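Local coordinates for protein DOA1 (Saccharomyces cerevisiae, PDB 3ODT) that probably binds ubiquitin through its WD40 beta-propeller domain and helps regulate the turnover of F-box proteins, at residues Gly205-Leu209 against Arg219-His224; Leu234-Ile239 against Ile250-Glu254; His183-His189 against Ser200-Asp204. All coordinates share one frame; numbering follows the deposited sequence.

Contact 1 of 3, residues Gly205-Leu209 against Arg219-His224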
ATOM      1  N   GLY A 205      15.934   5.393   2.751  1.00  7.22           N
ATOM      2  CA  GLY A 205      15.388   6.362   3.673  1.00  9.98           C
ATOM      3  C   GLY A 205      14.725   7.558   3.035  1.00  7.08           C
ATOM      4  O   GLY A 205      14.249   8.417   3.746  1.00  9.19           O
ATOM      5  N   LEU A 206      14.656   7.596   1.708  1.00  7.47           N
ATOM      6  CA  LEU A 206      14.214   8.780   0.981  1.00  8.74           C
ATOM      7  C   LEU A 206      12.896   8.522   0.266  1.00  6.74           C
ATOM      8  O   LEU A 206      12.582   7.393  -0.104  1.00  8.86           O
ATOM      9  CB  LEU A 206      15.277   9.222  -0.052  1.00  8.59           C
ATOM     10  CG  LEU A 206      16.662   9.537   0.514  1.00 12.37           C
ATOM     11  CD1 LEU A 206      17.701   9.800  -0.568  1.00 10.98           C
ATOM     12  CD2 LEU A 206      16.548  10.743   1.467  1.00 13.07           C
ATOM     13  N   ILE A 207      12.162   9.608   0.069  1.00  7.00           N
ATOM     14  CA  ILE A 207      10.997   9.682  -0.792  1.00  6.81           C
ATOM     15  C   ILE A 207      11.346  10.715  -1.833  1.00  8.77           C
ATOM     16  O   ILE A 207      11.959  11.711  -1.512  1.00  8.26           O
ATOM     17  CB  ILE A 207       9.773  10.166  -0.012  1.00  7.63           C
ATOM     18  CG1 ILE A 207       9.568   9.297   1.239  1.00  9.04           C
ATOM     19  CG2 ILE A 207       8.561  10.209  -0.916  1.00  9.09           C
ATOM     20  CD1 ILE A 207       8.694   9.953   2.287  1.00 11.34           C
ATOM     21  N   LYS A 208      11.016  10.444  -3.078  1.00  6.89           N
ATOM     22  CA  LYS A 208      11.320  11.354  -4.174  1.00  8.42           C
ATOM     23  C   LYS A 208      10.127  11.531  -5.130  1.00  7.20           C
ATOM     24  O   LYS A 208       9.419  10.563  -5.456  1.00  8.46           O
ATOM     25  CB  LYS A 208      12.543  10.857  -4.951  1.00  8.73           C
ATOM     26  CG  LYS A 208      13.772  10.767  -4.102  1.00  9.12           C
ATOM     27  CD  LYS A 208      15.055  10.538  -4.898  1.00 10.99           C
ATOM     28  CE  LYS A 208      16.204  10.242  -3.976  1.00 13.50           C
ATOM     29  NZ  LYS A 208      17.516  10.248  -4.668  1.00 14.09           N
ATOM     30  N   LEU A 209       9.935  12.769  -5.582  1.00  6.94           N
ATOM     31  CA  LEU A 209       8.973  13.119  -6.617  1.00  7.76           C
ATOM     32  C   LEU A 209       9.728  13.148  -7.939  1.00  7.36           C
ATOM     33  O   LEU A 209      10.776  13.790  -8.045  1.00  9.04           O
ATOM     34  CB  LEU A 209       8.388  14.498  -6.305  1.00  9.50           C
ATOM     35  CG  LEU A 209       7.478  15.070  -7.380  1.00  8.82           C
ATOM     36  CD1 LEU A 209       6.204  14.248  -7.535  1.00 11.03           C
ATOM     37  CD2 LEU A 209       7.147  16.486  -7.025  1.00 11.59           C
ATOM     38  N   ARG A 219      11.926  16.617  -6.398  1.00 11.43           N
ATOM     39  CA  ARG A 219      11.978  16.928  -4.984  1.00  9.75           C
ATOM     40  C   ARG A 219      12.349  15.687  -4.233  1.00  9.18           C
ATOM     41  O   ARG A 219      11.938  14.589  -4.602  1.00  8.52           O
ATOM     42  CB  ARG A 219      10.615  17.437  -4.508  1.00 10.33           C
ATOM     43  CG  ARG A 219      10.607  18.007  -3.066  1.00 11.48           C
ATOM     44  CD  ARG A 219       9.425  18.990  -2.814  1.00 16.24           C
ATOM     45  NE  ARG A 219       9.514  20.163  -3.681  1.00 18.17           N
ATOM     46  CZ  ARG A 219       8.768  20.360  -4.773  1.00 25.97           C
ATOM     47  NH1 ARG A 219       7.830  19.488  -5.102  1.00 18.09           N
ATOM     48  NH2 ARG A 219       8.939  21.434  -5.539  1.00 30.03           N
ATOM     49  N   THR A 220      13.117  15.870  -3.170  1.00  8.84           N
ATOM     50  CA  THR A 220      13.487  14.799  -2.267  1.00 11.50           C
ATOM     51  C   THR A 220      12.960  15.155  -0.863  1.00 10.66           C
ATOM     52  O   THR A 220      13.100  16.286  -0.402  1.00 12.74           O
ATOM     53  CB  THR A 220      15.009  14.606  -2.243  1.00 13.08           C
ATOM     54  OG1 THR A 220      15.473  14.268  -3.552  1.00 12.73           O
ATOM     55  CG2 THR A 220      15.389  13.503  -1.320  1.00 12.29           C
ATOM     56  N   TYR A 221      12.331  14.178  -0.220  1.00 10.13           N
ATOM     57  CA  TYR A 221      11.762  14.358   1.118  1.00  8.14           C
ATOM     58  C   TYR A 221      12.578  13.531   2.092  1.00  8.71           C
ATOM     59  O   TYR A 221      12.471  12.300   2.127  1.00  9.66           O
ATOM     60  CB  TYR A 221      10.283  13.939   1.128  1.00  9.22           C
ATOM     61  CG  TYR A 221       9.466  14.525  -0.025  1.00  7.89           C
ATOM     62  CD1 TYR A 221       9.452  13.909  -1.279  1.00  9.51           C
ATOM     63  CD2 TYR A 221       8.687  15.673   0.148  1.00  9.83           C
ATOM     64  CE1 TYR A 221       8.736  14.429  -2.344  1.00 11.22           C
ATOM     65  CE2 TYR A 221       7.961  16.213  -0.925  1.00  8.52           C
ATOM     66  CZ  TYR A 221       7.985  15.567  -2.154  1.00  8.58           C
ATOM     67  OH  TYR A 221       7.233  16.054  -3.183  1.00  9.94           O
ATOM     68  N   GLU A 222      13.441  14.222   2.822  1.00  9.50           N
ATOM     69  CA  GLU A 222      14.433  13.613   3.698  1.00 11.19           C
ATOM     70  C   GLU A 222      14.032  13.693   5.162  1.00  9.05           C
ATOM     71  O   GLU A 222      13.585  14.731   5.646  1.00 11.81           O
ATOM     72  CB  GLU A 222      15.772  14.345   3.514  1.00 19.97           C
ATOM     73  CG  GLU A 222      16.925  13.796   4.336  1.00 35.80           C
ATOM     74  CD  GLU A 222      18.283  14.187   3.759  1.00 52.79           C
ATOM     75  OE1 GLU A 222      18.347  15.187   3.003  1.00 51.51           O
ATOM     76  OE2 GLU A 222      19.283  13.485   4.047  1.00 50.22           O
ATOM     77  N   GLY A 223      14.212  12.591   5.882  1.00  8.67           N
ATOM     78  CA  GLY A 223      14.003  12.609   7.325  1.00 11.18           C
ATOM     79  C   GLY A 223      13.839  11.225   7.941  1.00  8.11           C
ATOM     80  O   GLY A 223      14.263  11.014   9.066  1.00 10.84           O
ATOM     81  N   HIS A 224      13.240  10.278   7.236  1.00  8.75           N
ATOM     82  CA  HIS A 224      13.170   8.929   7.788  1.00 11.32           C
ATOM     83  C   HIS A 224      14.566   8.422   8.104  1.00 10.33           C
ATOM     84  O   HIS A 224      15.508   8.640   7.339  1.00 10.55           O
ATOM     85  CB  HIS A 224      12.488   7.962   6.836  1.00  8.93           C
ATOM     86  CG  HIS A 224      11.007   7.990   6.897  1.00  8.22           C
ATOM     87  ND1 HIS A 224      10.312   7.480   7.967  1.00  9.44           N
ATOM     88  CD2 HIS A 224      10.084   8.436   6.015  1.00  8.01           C
ATOM     89  CE1 HIS A 224       9.013   7.624   7.745  1.00  9.90           C
ATOM     90  NE2 HIS A 224       8.851   8.180   6.556  1.00  7.57           N
TER
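Y221 N donates to I207 O at 2.8 Å, almost straight at 176°. L209 N gives a second firm bond to R219 O at 2.9 Å. The return bonds, I207 N to Y221 O and R219 N to L209 O, are weak. Segments 205-209 and 219-224 run antiparallel here, on the third and the outermost strand of a propeller blade. I207, L209, R219 and Y221 share one face. The Y221 side chain crosses I207 at about a right angle, its CD1 edge 3.8 Å from I207 CG2. With CG beside the backbone N (chi1 -48°), the ring runs along the neighbouring strand, and OH ends 3.7 Å from L209 CB. R219 CG lies over one ring face, 3.7 Å above its plane. Y221 OH hydrogen-bonds K253 O in the next blade. A phenylalanine here would probably keep the ring packing but cost K253 O the hydroxyl bond from Y221. On the other face, K208 runs alongside T220, and K208 NZ bonds I182 O. H224 CB meets G205 O at 3.6 Å, and H224 NE2 bonds S241 OG. Y221 thus packs its ring against the neighbouring strand and spends its hydroxyl on a backbone carbonyl of the next blade.

Contact 2 of 3, residues Leu234-Ile239 against Ile250-Glu254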
ATOM      1  N   LEU A 234      -2.666  11.875   0.391  1.00  6.97           N
ATOM      2  CA  LEU A 234      -3.879  12.326   1.036  1.00  8.73           C
ATOM      3  C   LEU A 234      -4.779  13.070   0.063  1.00 10.00           C
ATOM      4  O   LEU A 234      -4.350  13.530  -0.994  1.00 11.25           O
ATOM      5  CB  LEU A 234      -3.493  13.239   2.204  1.00 10.19           C
ATOM      6  CG  LEU A 234      -2.875  12.484   3.374  1.00 14.02           C
ATOM      7  CD1 LEU A 234      -2.114  13.432   4.282  1.00 13.17           C
ATOM      8  CD2 LEU A 234      -3.952  11.731   4.152  1.00 24.79           C
ATOM      9  N   PRO A 235      -6.049  13.197   0.427  1.00  9.99           N
ATOM     10  CA  PRO A 235      -6.988  13.946  -0.411  1.00  9.72           C
ATOM     11  C   PRO A 235      -6.506  15.342  -0.808  1.00 10.70           C
ATOM     12  O   PRO A 235      -6.822  15.775  -1.929  1.00 16.03           O
ATOM     13  CB  PRO A 235      -8.245  14.048   0.466  1.00 13.08           C
ATOM     14  CG  PRO A 235      -8.188  12.816   1.337  1.00 13.09           C
ATOM     15  CD  PRO A 235      -6.711  12.532   1.567  1.00 11.56           C
ATOM     16  N   ASN A 236      -5.754  16.028   0.053  1.00 11.33           N
ATOM     17  CA  ASN A 236      -5.289  17.398  -0.254  1.00 11.64           C
ATOM     18  C   ASN A 236      -3.931  17.399  -0.979  1.00 11.36           C
ATOM     19  O   ASN A 236      -3.318  18.458  -1.154  1.00 17.82           O
ATOM     20  CB  ASN A 236      -5.179  18.224   1.034  1.00 11.04           C
ATOM     21  CG  ASN A 236      -4.019  17.773   1.926  1.00 14.49           C
ATOM     22  OD1 ASN A 236      -3.358  16.795   1.641  1.00 11.65           O
ATOM     23  ND2 ASN A 236      -3.777  18.494   3.009  1.00 16.84           N
ATOM     24  N   GLY A 237      -3.454  16.215  -1.347  1.00 10.97           N
ATOM     25  CA  GLY A 237      -2.206  16.076  -2.073  1.00  9.91           C
ATOM     26  C   GLY A 237      -0.945  15.853  -1.246  1.00 10.16           C
ATOM     27  O   GLY A 237       0.105  15.514  -1.817  1.00 12.38           O
ATOM     28  N   ASP A 238      -1.031  16.015   0.073  1.00 10.53           N
ATOM     29  CA  ASP A 238       0.135  15.818   0.935  1.00  9.11           C
ATOM     30  C   ASP A 238       0.535  14.346   0.896  1.00  8.75           C
ATOM     31  O   ASP A 238      -0.289  13.462   0.567  1.00  8.53           O
ATOM     32  CB  ASP A 238      -0.165  16.151   2.393  1.00 10.98           C
ATOM     33  CG  ASP A 238      -0.280  17.639   2.677  1.00 18.92           C
ATOM     34  OD1 ASP A 238       0.038  18.470   1.801  1.00 19.77           O
ATOM     35  OD2 ASP A 238      -0.681  17.959   3.829  1.00 15.10           O
ATOM     36  N   ILE A 239       1.779  14.066   1.247  1.00  8.37           N
ATOM     37  CA  ILE A 239       2.280  12.708   1.247  1.00  7.13           C
ATOM     38  C   ILE A 239       2.230  12.168   2.678  1.00  7.59           C
ATOM     39  O   ILE A 239       2.615  12.861   3.619  1.00  7.00           O
ATOM     40  CB  ILE A 239       3.744  12.652   0.757  1.00  8.33           C
ATOM     41  CG1 ILE A 239       3.885  13.265  -0.637  1.00 10.02           C
ATOM     42  CG2 ILE A 239       4.263  11.216   0.822  1.00  8.96           C
ATOM     43  CD1 ILE A 239       5.341  13.514  -1.029  1.00 10.91           C
ATOM     44  N   ILE A 250       4.019  13.105   7.648  1.00  7.64           N
ATOM     45  CA  ILE A 250       3.156  13.808   6.717  1.00  8.40           C
ATOM     46  C   ILE A 250       3.968  14.937   6.118  1.00  7.73           C
ATOM     47  O   ILE A 250       4.594  15.687   6.864  1.00  7.96           O
ATOM     48  CB  ILE A 250       1.891  14.360   7.421  1.00  9.32           C
ATOM     49  CG1 ILE A 250       1.043  13.200   7.962  1.00 11.49           C
ATOM     50  CG2 ILE A 250       1.031  15.168   6.455  1.00 10.99           C
ATOM     51  CD1 ILE A 250       1.101  13.046   9.433  1.00 37.14           C
ATOM     52  N   TRP A 251       3.969  15.050   4.788  1.00  8.17           N
ATOM     53  CA  TRP A 251       4.808  16.025   4.073  1.00  9.23           C
ATOM     54  C   TRP A 251       3.986  16.889   3.098  1.00  8.56           C
ATOM     55  O   TRP A 251       2.997  16.447   2.497  1.00 10.29           O
ATOM     56  CB  TRP A 251       5.851  15.314   3.212  1.00  8.53           C
ATOM     57  CG  TRP A 251       6.583  14.171   3.824  1.00  7.75           C
ATOM     58  CD1 TRP A 251       6.105  12.917   4.008  1.00  7.70           C
ATOM     59  CD2 TRP A 251       7.945  14.154   4.278  1.00  7.08           C
ATOM     60  NE1 TRP A 251       7.085  12.106   4.549  1.00  8.65           N
ATOM     61  CE2 TRP A 251       8.220  12.849   4.734  1.00  7.09           C
ATOM     62  CE3 TRP A 251       8.952  15.120   4.357  1.00  8.87           C
ATOM     63  CZ2 TRP A 251       9.467  12.477   5.253  1.00  8.42           C
ATOM     64  CZ3 TRP A 251      10.195  14.752   4.888  1.00 10.49           C
ATOM     65  CH2 TRP A 251      10.439  13.436   5.316  1.00  9.14           C
ATOM     66  N   SER A 252       4.430  18.122   2.903  1.00  8.11           N
ATOM     67  CA  SER A 252       3.962  18.901   1.788  1.00  8.22           C
ATOM     68  C   SER A 252       4.597  18.371   0.505  1.00  8.42           C
ATOM     69  O   SER A 252       5.807  18.406   0.343  1.00  8.87           O
ATOM     70  CB  SER A 252       4.354  20.359   1.950  1.00  9.12           C
ATOM     71  OG  SER A 252       4.176  21.033   0.725  1.00 11.65           O
ATOM     72  N   LYS A 253       3.774  17.873  -0.405  1.00  9.70           N
ATOM     73  CA  LYS A 253       4.285  17.393  -1.682  1.00  9.94           C
ATOM     74  C   LYS A 253       4.877  18.558  -2.451  1.00 13.40           C
ATOM     75  O   LYS A 253       5.935  18.427  -3.059  1.00 11.05           O
ATOM     76  CB  LYS A 253       3.163  16.724  -2.468  1.00 12.64           C
ATOM     77  CG  LYS A 253       3.539  16.289  -3.853  1.00 16.10           C
ATOM     78  CD  LYS A 253       3.192  17.351  -4.840  1.00 28.97           C
ATOM     79  CE  LYS A 253       3.072  16.791  -6.242  1.00 39.47           C
ATOM     80  NZ  LYS A 253       3.000  17.909  -7.200  1.00 40.78           N
ATOM     81  N   GLU A 254       4.204  19.702  -2.389  1.00 11.84           N
ATOM     82  CA  GLU A 254       4.599  20.875  -3.176  1.00 11.82           C
ATOM     83  C   GLU A 254       5.888  21.554  -2.709  1.00 13.06           C
ATOM     84  O   GLU A 254       6.616  22.113  -3.518  1.00 13.88           O
ATOM     85  CB  GLU A 254       3.468  21.897  -3.174  1.00 19.62           C
ATOM     86  CG  GLU A 254       2.188  21.378  -3.829  1.00 37.69           C
ATOM     87  CD  GLU A 254       2.325  21.151  -5.324  1.00 60.34           C
ATOM     88  OE1 GLU A 254       3.287  21.670  -5.933  1.00 56.80           O
ATOM     89  OE2 GLU A 254       1.466  20.446  -5.893  1.00 63.30           O
TER
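I239 turns CG1 beside its own backbone N (chi1 -57°), and this carries CG1 to within 4.0 Å of K253 CB. CG2, the other branch, approaches W251 CD1. W251 holds its indole beside its backbone N (chi1 -44°). Its CD1 edge reaches I239 CB at 4.0 Å. I239 O lies at this same edge, near the ring plane. NE1 of the indole bonds S241 OG, which probably helps hold the ring in this turn.

The backbones of these two residues form an antiparallel hydrogen-bonded pair. W251 N donates to I239 O at 2.8 Å, in the carbonyl plane. I239 N donates to W251 O at 3.0 Å, tilted 18° from the W251 carbonyl plane. The pair joins strand 239-243 to strand 247-251, the second and third strands of a four-stranded WD40 blade.

The chain enters the pair from a type I turn, L234 to G237. N236 adds an Asx turn: its OD1 accepts from D238 N at 2.9 Å, with the donor above the amide carbonyl plane. A weak bond from N236 ND2 also reaches D238 OD2.

D238 packs its CB against W251 O at 3.2 Å. Its carboxylate forms a salt bridge with K259 of the outer strand 258-263, so this buried charge is probably balanced. K253 sets its CB against G237 O at 3.4 Å. Its chain then leads away, and NZ makes a salt bridge with E254 OE2. L234 CD1 meets I250 CG2, the two side chains crossing at about a right angle.

Contact 3 of 3, residues His183-His189 against Ser200-Asp204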
ATOM      1  N   HIS A 183      16.888   5.924  -6.911  1.00  9.08           N
ATOM      2  CA  HIS A 183      17.422   5.410  -5.665  1.00  9.71           C
ATOM      3  C   HIS A 183      18.562   4.470  -5.967  1.00 12.08           C
ATOM      4  O   HIS A 183      18.507   3.735  -6.959  1.00 13.02           O
ATOM      5  CB  HIS A 183      16.354   4.624  -4.927  1.00  8.07           C
ATOM      6  CG  HIS A 183      15.175   5.442  -4.510  1.00  9.59           C
ATOM      7  ND1 HIS A 183      13.975   5.408  -5.184  1.00 14.00           N
ATOM      8  CD2 HIS A 183      15.011   6.312  -3.489  1.00  8.41           C
ATOM      9  CE1 HIS A 183      13.107   6.208  -4.581  1.00  7.98           C
ATOM     10  NE2 HIS A 183      13.722   6.779  -3.561  1.00 13.29           N
ATOM     11  N   ASN A 184      19.568   4.453  -5.097  1.00 12.45           N
ATOM     12  CA  ASN A 184      20.658   3.490  -5.192  1.00 12.33           C
ATOM     13  C   ASN A 184      20.477   2.367  -4.171  1.00 10.10           C
ATOM     14  O   ASN A 184      21.442   1.888  -3.577  1.00 13.82           O
ATOM     15  CB  ASN A 184      22.006   4.180  -4.986  1.00 18.75           C
ATOM     16  CG  ASN A 184      23.177   3.303  -5.386  1.00 30.51           C
ATOM     17  OD1 ASN A 184      23.057   2.452  -6.266  1.00 20.30           O
ATOM     18  ND2 ASN A 184      24.317   3.508  -4.737  1.00 22.73           N
ATOM     19  N   ASP A 185      19.226   1.960  -3.977  1.00 10.30           N
ATOM     20  CA  ASP A 185      18.873   0.946  -3.008  1.00  9.87           C
ATOM     21  C   ASP A 185      17.507   0.418  -3.419  1.00 13.08           C
ATOM     22  O   ASP A 185      16.900   0.895  -4.384  1.00 12.16           O
ATOM     23  CB  ASP A 185      18.802   1.547  -1.601  1.00 12.11           C
ATOM     24  CG  ASP A 185      19.059   0.525  -0.478  1.00 13.59           C
ATOM     25  OD1 ASP A 185      18.870  -0.706  -0.666  1.00 11.67           O
ATOM     26  OD2 ASP A 185      19.391   0.989   0.639  1.00 18.75           O
ATOM     27  N   VAL A 186      17.050  -0.586  -2.694  1.00  9.40           N
ATOM     28  CA  VAL A 186      15.783  -1.242  -2.955  1.00  9.81           C
ATOM     29  C   VAL A 186      14.660  -0.212  -2.990  1.00  9.72           C
ATOM     30  O   VAL A 186      14.547   0.606  -2.078  1.00  8.57           O
ATOM     31  CB  VAL A 186      15.516  -2.231  -1.821  1.00  9.52           C
ATOM     32  CG1 VAL A 186      14.096  -2.769  -1.895  1.00 10.72           C
ATOM     33  CG2 VAL A 186      16.600  -3.341  -1.774  1.00  9.95           C
ATOM     34  N   VAL A 187      13.841  -0.231  -4.040  1.00  7.55           N
ATOM     35  CA  VAL A 187      12.663   0.661  -4.112  1.00  7.68           C
ATOM     36  C   VAL A 187      11.459  -0.099  -3.576  1.00  7.00           C
ATOM     37  O   VAL A 187      11.180  -1.223  -4.019  1.00  9.34           O
ATOM     38  CB  VAL A 187      12.401   1.169  -5.532  1.00  9.23           C
ATOM     39  CG1 VAL A 187      11.415   2.311  -5.488  1.00  7.84           C
ATOM     40  CG2 VAL A 187      13.702   1.660  -6.144  1.00  8.40           C
ATOM     41  N   ARG A 188      10.784   0.492  -2.595  1.00  5.97           N
ATOM     42  CA  ARG A 188       9.779  -0.213  -1.832  1.00  6.46           C
ATOM     43  C   ARG A 188       8.339   0.147  -2.193  1.00  7.11           C
ATOM     44  O   ARG A 188       7.420  -0.668  -2.034  1.00  6.17           O
ATOM     45  CB  ARG A 188       9.976   0.067  -0.351  1.00  8.36           C
ATOM     46  CG  ARG A 188      11.241  -0.527   0.258  1.00  8.12           C
ATOM     47  CD  ARG A 188      11.218  -2.011   0.238  1.00  8.59           C
ATOM     48  NE  ARG A 188      10.244  -2.663   1.138  1.00 10.90           N
ATOM     49  CZ  ARG A 188      10.552  -3.375   2.218  1.00 12.11           C
ATOM     50  NH1 ARG A 188      11.831  -3.484   2.633  1.00 17.08           N
ATOM     51  NH2 ARG A 188       9.577  -3.971   2.903  1.00 16.63           N
ATOM     52  N   HIS A 189       8.111   1.376  -2.642  1.00  5.90           N
ATOM     53  CA  HIS A 189       6.730   1.776  -2.878  1.00  6.52           C
ATOM     54  C   HIS A 189       6.605   2.951  -3.818  1.00  6.52           C
ATOM     55  O   HIS A 189       7.541   3.730  -4.004  1.00  6.04           O
ATOM     56  CB  HIS A 189       6.002   2.069  -1.541  1.00  5.56           C
ATOM     57  CG  HIS A 189       4.605   1.525  -1.516  1.00  7.90           C
ATOM     58  ND1 HIS A 189       4.333   0.176  -1.455  1.00  6.51           N
ATOM     59  CD2 HIS A 189       3.398   2.145  -1.567  1.00  7.88           C
ATOM     60  CE1 HIS A 189       3.028  -0.008  -1.471  1.00  8.25           C
ATOM     61  NE2 HIS A 189       2.431   1.174  -1.550  1.00  7.76           N
ATOM     62  N   SER A 200       8.274   7.897  -5.227  1.00  7.33           N
ATOM     63  CA  SER A 200       8.775   6.587  -4.858  1.00  8.69           C
ATOM     64  C   SER A 200       9.455   6.712  -3.499  1.00  8.54           C
ATOM     65  O   SER A 200       9.876   7.799  -3.097  1.00  7.89           O
ATOM     66  CB  SER A 200       9.797   6.091  -5.874  1.00  9.51           C
ATOM     67  OG  SER A 200      10.817   7.051  -6.047  1.00  9.31           O
ATOM     68  N   CYS A 201       9.562   5.594  -2.801  1.00  5.89           N
ATOM     69  CA  CYS A 201      10.321   5.531  -1.565  1.00  6.93           C
ATOM     70  C   CYS A 201      11.140   4.261  -1.522  1.00  5.96           C
ATOM     71  O   CYS A 201      10.883   3.301  -2.285  1.00  6.94           O
ATOM     72  CB  CYS A 201       9.396   5.620  -0.336  1.00  7.64           C
ATOM     73  SG  CYS A 201       8.343   4.186  -0.074  1.00  7.41           S
ATOM     74  N   SER A 202      12.117   4.245  -0.618  1.00  5.73           N
ATOM     75  CA  SER A 202      13.166   3.266  -0.700  1.00  6.94           C
ATOM     76  C   SER A 202      13.787   2.891   0.647  1.00  7.03           C
ATOM     77  O   SER A 202      13.633   3.593   1.657  1.00  8.26           O
ATOM     78  CB  SER A 202      14.218   3.852  -1.658  1.00  9.02           C
ATOM     79  OG  SER A 202      15.471   3.188  -1.663  1.00  8.99           O
ATOM     80  N   ASN A 203      14.514   1.778   0.654  1.00  8.67           N
ATOM     81  CA  ASN A 203      15.331   1.425   1.804  1.00  7.59           C
ATOM     82  C   ASN A 203      16.424   2.463   2.084  1.00  7.71           C
ATOM     83  O   ASN A 203      16.996   2.451   3.153  1.00  9.67           O
ATOM     84  CB  ASN A 203      16.020   0.082   1.578  1.00  8.80           C
ATOM     85  CG  ASN A 203      15.090  -1.117   1.776  1.00  8.75           C
ATOM     86  OD1 ASN A 203      13.867  -0.977   1.946  1.00 10.83           O
ATOM     87  ND2 ASN A 203      15.681  -2.307   1.754  1.00  9.62           N
ATOM     88  N   ASP A 204      16.682   3.360   1.137  1.00  8.27           N
ATOM     89  CA  ASP A 204      17.667   4.418   1.341  1.00  8.86           C
ATOM     90  C   ASP A 204      17.167   5.519   2.275  1.00  8.92           C
ATOM     91  O   ASP A 204      17.891   6.455   2.574  1.00 11.01           O
ATOM     92  CB  ASP A 204      18.150   5.012   0.011  1.00 10.34           C
ATOM     93  CG  ASP A 204      17.061   5.800  -0.740  1.00  9.59           C
ATOM     94  OD1 ASP A 204      15.954   6.025  -0.171  1.00  8.91           O
ATOM     95  OD2 ASP A 204      17.307   6.201  -1.900  1.00 11.36           O
TER
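V187 and S202 form an antiparallel non-hydrogen-bonded pair. One step on, R188 and H189 both face C201, a classic beta bulge. R188 N donates to C201 O at 2.8 Å; H189 N reaches the same oxygen only weakly. C201 N closes the far side on H189 O at 3.0 Å. The two antiparallel strand segments, 187-189 and 200-202, are strongly twisted: their N-to-C directions are 125° apart.

Before the strand, V186 O is gripped twice. N203 N comes nearly along the C=O axis at 3.0 Å. S202 OG donates from above the carbonyl plane at 2.8 Å. S202 OG stands anti to its backbone N (chi1 167°) and also accepts from D204 N, an ST turn. The H183 side chain lies against S202, but the placement of its ring is doubtful.

N203 sets its ND2 3.6 Å from V186 CB. Its OD1 meets R188 CG and takes a weak bond from R188 NH1. R188 bends at chi2 and chi3, and its guanidinium has a cation-pi partner in W146 of the preceding blade. H189 CB touches C201 SG at 3.5 Å. D185 OD1 accepts from V186 N and OD2 packs on N203 CB.

The segments belong to the hairpin of the first two strands of a WD40 blade. A histidine before the first strand and an aspartate in the tight turn after the second, as in H183 and D204, are typical of this repeat.

Overall arrangement
Contacts 3 and 1 lie in the same four-stranded sheet: contact 3 joins its first two strands, contact 1 its last two. Their centres are 10 Å apart. The bond between them runs from K208 N to S200 O at 2.9 Å. Contact 2 belongs to the following blade, with its centre 13 Å from that of contact 1. Y221 OH to K253 O, at 2.7 Å, ties the two blades together. Contacts 2 and 3 do not touch; their nearest atoms are about 8 Å apart. The three follow the chain in series round the propeller. None includes a calcium ligand: that site includes D20, S285 and N287.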